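Local coordinates for protein DegQ (Legionella fallonii, PDB 3PV2) that probably degrades misfolded proteins as an HtrA-family serine protease and chaperone, assembling into large twelve-subunit particles that enclose their own proteolytic compartment, at residues L118-L130 and V245-R257. Numbering follows the deposited sequence.
Sequences LIGGDSETDLAVL and VAQQIIKFGSIHR
Arg-257 meets Asp-122 end-on: NH1 donates to OD1 and NH2 to OD2, the latter at 2.9 Å and 175°, each oxygen using its syn lone pair. Carboxylate and guanidinium are nearly coplanar, 10° apart, so both N-H bonds point almost straight at the oxygens. The carboxylate reaches the arginine because CG stands anti to the backbone N (chi1 -171°). Its rotation is fixed by Thr-125, whose OG1 donates to the anti lone pair of OD2 (2.8 Å), and by a water joining OD1 to Gly-121 O and Ile-255 N. Glu-124 lies over one guanidinium face, OE2 2.9 Å from NE but well out of plane, an electrostatic salt bridge; Ile-255 CG2 lies against the opposite face.

Beyond this polar end, helix 239-252 packs on the hairpin of strands 113-122 and 127-131. Ile-249 lies over the hairpin face, touching both strands: its CG2, anti to the backbone N, rests 3.6 Å from Gly-120 N and 3.7 Å from Val-129 CG2. Gly-120, beside Ile-119 in a classic beta bulge opposite Val-129, has no CB and lets Gly-253 O come to 3.7 Å from its CA. Gly-253, with positive phi, turns the chain toward Arg-257. Leu-127 CD1 lies against Val-245 CB at 3.9 Å, while Val-129 turns its CG1 across Ile-250 CG1.

Branched aliphatics seat the C-terminal protease helix on the first barrel, and buried Asp-122, probably ionised, ties down the chain toward the first PDZ domain. Through Thr-125 it probably also braces the turn carrying Asp-126, whose bond to His-96 is consistent with a trypsin-like catalytic triad.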
# COMPACT_ATOMS: atom_id res chain seq x y z
N LEU B 118 28.63 37.96 -18.92
CA LEU B 118 28.73 36.81 -19.81
C LEU B 118 29.11 37.25 -21.22
O LEU B 118 28.37 37.99 -21.85
CB LEU B 118 27.39 36.07 -19.86
CG LEU B 118 27.26 34.59 -20.20
CD1 LEU B 118 26.14 34.42 -21.21
CD2 LEU B 118 28.54 33.88 -20.68
N ILE B 119 30.24 36.78 -21.73
CA ILE B 119 30.60 37.07 -23.09
C ILE B 119 29.85 36.13 -23.97
O ILE B 119 29.31 36.53 -24.95
CB ILE B 119 32.10 36.99 -23.30
CG1 ILE B 119 32.77 38.02 -22.43
CG2 ILE B 119 32.48 37.28 -24.73
CD1 ILE B 119 34.12 38.28 -22.86
N GLY B 120 29.82 34.85 -23.61
CA GLY B 120 29.01 33.87 -24.33
C GLY B 120 29.35 32.49 -23.79
O GLY B 120 30.33 32.32 -23.04
N GLY B 121 28.55 31.51 -24.18
CA GLY B 121 28.78 30.17 -23.82
C GLY B 121 28.55 29.25 -24.97
O GLY B 121 28.07 29.66 -26.01
N ASP B 122 28.84 27.98 -24.72
CA ASP B 122 28.73 26.94 -25.71
C ASP B 122 28.41 25.66 -24.96
O ASP B 122 29.31 25.07 -24.30
CB ASP B 122 30.02 26.79 -26.49
CG ASP B 122 29.86 25.84 -27.67
OD1 ASP B 122 28.92 26.05 -28.49
OD2 ASP B 122 30.63 24.86 -27.76
N SER B 123 27.13 25.27 -25.01
CA SER B 123 26.66 24.08 -24.25
C SER B 123 27.25 22.79 -24.76
O SER B 123 27.58 21.90 -23.97
CB SER B 123 25.13 23.97 -24.20
OG SER B 123 24.55 24.03 -25.49
N GLU B 124 27.45 22.70 -26.07
CA GLU B 124 28.06 21.51 -26.60
C GLU B 124 29.44 21.18 -25.96
O GLU B 124 29.71 20.04 -25.61
CB GLU B 124 28.09 21.53 -28.14
CG GLU B 124 28.16 20.07 -28.71
CD GLU B 124 28.64 19.99 -30.16
OE1 GLU B 124 29.35 19.02 -30.51
OE2 GLU B 124 28.30 20.89 -30.95
N THR B 125 30.30 22.16 -25.75
CA THR B 125 31.59 21.88 -25.10
C THR B 125 31.57 22.19 -23.59
O THR B 125 32.60 22.01 -22.92
CB THR B 125 32.69 22.72 -25.73
OG1 THR B 125 32.29 24.08 -25.71
CG2 THR B 125 32.92 22.35 -27.15
N ASP B 126 30.42 22.65 -23.09
CA ASP B 126 30.25 23.08 -21.71
C ASP B 126 31.29 24.09 -21.26
O ASP B 126 31.84 23.94 -20.16
CB ASP B 126 30.24 21.87 -20.74
CG ASP B 126 29.65 22.23 -19.36
OD1 ASP B 126 28.96 23.28 -19.26
OD2 ASP B 126 29.89 21.52 -18.40
N LEU B 127 31.50 25.14 -22.08
CA LEU B 127 32.35 26.26 -21.73
C LEU B 127 31.61 27.58 -21.77
O LEU B 127 30.62 27.73 -22.49
CB LEU B 127 33.53 26.36 -22.69
CG LEU B 127 34.44 25.14 -22.60
CD1 LEU B 127 35.38 25.20 -23.84
CD2 LEU B 127 35.17 25.15 -21.22
N ALA B 128 32.08 28.54 -20.98
CA ALA B 128 31.52 29.88 -21.00
C ALA B 128 32.64 30.83 -20.68
O ALA B 128 33.55 30.48 -19.97
CB ALA B 128 30.44 30.02 -20.01
N VAL B 129 32.57 32.01 -21.27
CA VAL B 129 33.53 33.06 -21.08
C VAL B 129 32.82 34.21 -20.38
O VAL B 129 31.67 34.59 -20.75
CB VAL B 129 34.04 33.54 -22.42
CG1 VAL B 129 35.13 34.56 -22.27
CG2 VAL B 129 34.47 32.35 -23.31
N LEU B 130 33.50 34.72 -19.36
CA LEU B 130 33.02 35.79 -18.51
C LEU B 130 34.09 36.88 -18.55
O LEU B 130 35.31 36.60 -18.70
CB LEU B 130 32.89 35.35 -17.05
CG LEU B 130 32.01 34.14 -16.67
CD1 LEU B 130 32.03 33.92 -15.14
CD2 LEU B 130 30.61 34.28 -17.19
N VAL B 245 37.67 27.64 -28.44
CA VAL B 245 36.30 28.02 -28.16
C VAL B 245 36.26 29.45 -27.55
O VAL B 245 35.41 30.25 -27.90
CB VAL B 245 35.60 27.06 -27.24
CG1 VAL B 245 34.38 27.70 -26.68
CG2 VAL B 245 35.22 25.80 -27.99
N ALA B 246 37.17 29.76 -26.64
CA ALA B 246 37.16 31.09 -26.00
C ALA B 246 37.38 32.20 -27.01
O ALA B 246 36.77 33.23 -26.89
CB ALA B 246 38.21 31.24 -24.88
N GLN B 247 38.33 31.99 -27.91
CA GLN B 247 38.73 32.99 -28.84
C GLN B 247 37.55 33.25 -29.81
O GLN B 247 37.21 34.38 -30.09
CB GLN B 247 40.02 32.57 -29.55
CG GLN B 247 40.52 33.66 -30.55
CD GLN B 247 40.24 33.25 -31.99
OE1 GLN B 247 40.72 32.20 -32.44
NE2 GLN B 247 39.46 34.07 -32.73
N GLN B 248 36.87 32.20 -30.21
CA GLN B 248 35.72 32.33 -31.06
C GLN B 248 34.54 33.00 -30.34
O GLN B 248 33.83 33.82 -30.97
CB GLN B 248 35.35 31.01 -31.70
CG GLN B 248 33.96 30.99 -32.35
CD GLN B 248 33.88 30.05 -33.56
OE1 GLN B 248 34.82 29.99 -34.35
NE2 GLN B 248 32.77 29.33 -33.71
N ILE B 249 34.37 32.71 -29.05
CA ILE B 249 33.31 33.38 -28.27
C ILE B 249 33.63 34.87 -28.09
O ILE B 249 32.74 35.69 -28.16
CB ILE B 249 33.02 32.73 -26.90
CG1 ILE B 249 32.17 31.46 -27.10
CG2 ILE B 249 32.27 33.65 -26.00
CD1 ILE B 249 32.17 30.51 -25.93
N ILE B 250 34.89 35.21 -27.83
CA ILE B 250 35.25 36.59 -27.64
C ILE B 250 35.00 37.40 -28.93
O ILE B 250 34.33 38.41 -28.86
CB ILE B 250 36.71 36.73 -27.14
CG1 ILE B 250 36.85 36.24 -25.69
CG2 ILE B 250 37.22 38.18 -27.19
CD1 ILE B 250 38.29 36.11 -25.28
N LYS B 251 35.49 36.94 -30.08
CA LYS B 251 35.34 37.61 -31.37
C LYS B 251 33.87 37.75 -31.77
O LYS B 251 33.41 38.87 -32.11
CB LYS B 251 36.09 36.86 -32.48
CG LYS B 251 36.79 37.73 -33.54
CD LYS B 251 36.64 37.17 -34.97
CE LYS B 251 37.85 37.45 -35.88
NZ LYS B 251 38.95 36.45 -35.59
N PHE B 252 33.14 36.64 -31.71
CA PHE B 252 31.79 36.53 -32.23
C PHE B 252 30.62 36.39 -31.24
O PHE B 252 29.46 36.43 -31.64
CB PHE B 252 31.71 35.32 -33.18
CG PHE B 252 32.62 35.40 -34.37
CD1 PHE B 252 32.33 36.26 -35.44
CD2 PHE B 252 33.75 34.59 -34.46
CE1 PHE B 252 33.17 36.31 -36.56
CE2 PHE B 252 34.59 34.63 -35.57
CZ PHE B 252 34.31 35.50 -36.62
N GLY B 253 30.88 36.13 -29.97
CA GLY B 253 29.79 35.95 -29.00
C GLY B 253 29.15 34.57 -28.93
O GLY B 253 28.44 34.29 -27.98
N SER B 254 29.35 33.71 -29.92
CA SER B 254 28.95 32.30 -29.86
C SER B 254 29.67 31.49 -30.93
O SER B 254 30.25 32.07 -31.82
CB SER B 254 27.45 32.13 -30.06
OG SER B 254 27.14 32.26 -31.44
N ILE B 255 29.63 30.17 -30.83
CA ILE B 255 30.22 29.32 -31.84
C ILE B 255 29.09 29.04 -32.84
O ILE B 255 28.05 28.52 -32.46
CB ILE B 255 30.69 27.93 -31.27
CG1 ILE B 255 31.64 28.09 -30.07
CG2 ILE B 255 31.30 27.08 -32.38
CD1 ILE B 255 32.70 29.08 -30.28
N HIS B 256 29.28 29.40 -34.10
CA HIS B 256 28.31 29.03 -35.12
C HIS B 256 28.92 27.90 -35.95
O HIS B 256 29.69 28.14 -36.85
CB HIS B 256 27.93 30.20 -35.99
CG HIS B 256 26.84 29.88 -36.97
ND1 HIS B 256 25.52 30.21 -36.75
CD2 HIS B 256 26.88 29.21 -38.15
CE1 HIS B 256 24.79 29.78 -37.76
NE2 HIS B 256 25.59 29.17 -38.62
N ARG B 257 28.57 26.67 -35.60
CA ARG B 257 29.10 25.50 -36.27
C ARG B 257 28.54 25.31 -37.67
O ARG B 257 27.34 25.49 -37.91
CB ARG B 257 28.77 24.26 -35.46
CG ARG B 257 29.57 24.12 -34.24
CD ARG B 257 29.07 23.02 -33.38
NE ARG B 257 29.96 22.85 -32.25
CZ ARG B 257 29.93 23.57 -31.13
NH1 ARG B 257 29.02 24.52 -30.95
NH2 ARG B 257 30.82 23.33 -30.17
O HOH W 1 27.82 28.73 -28.50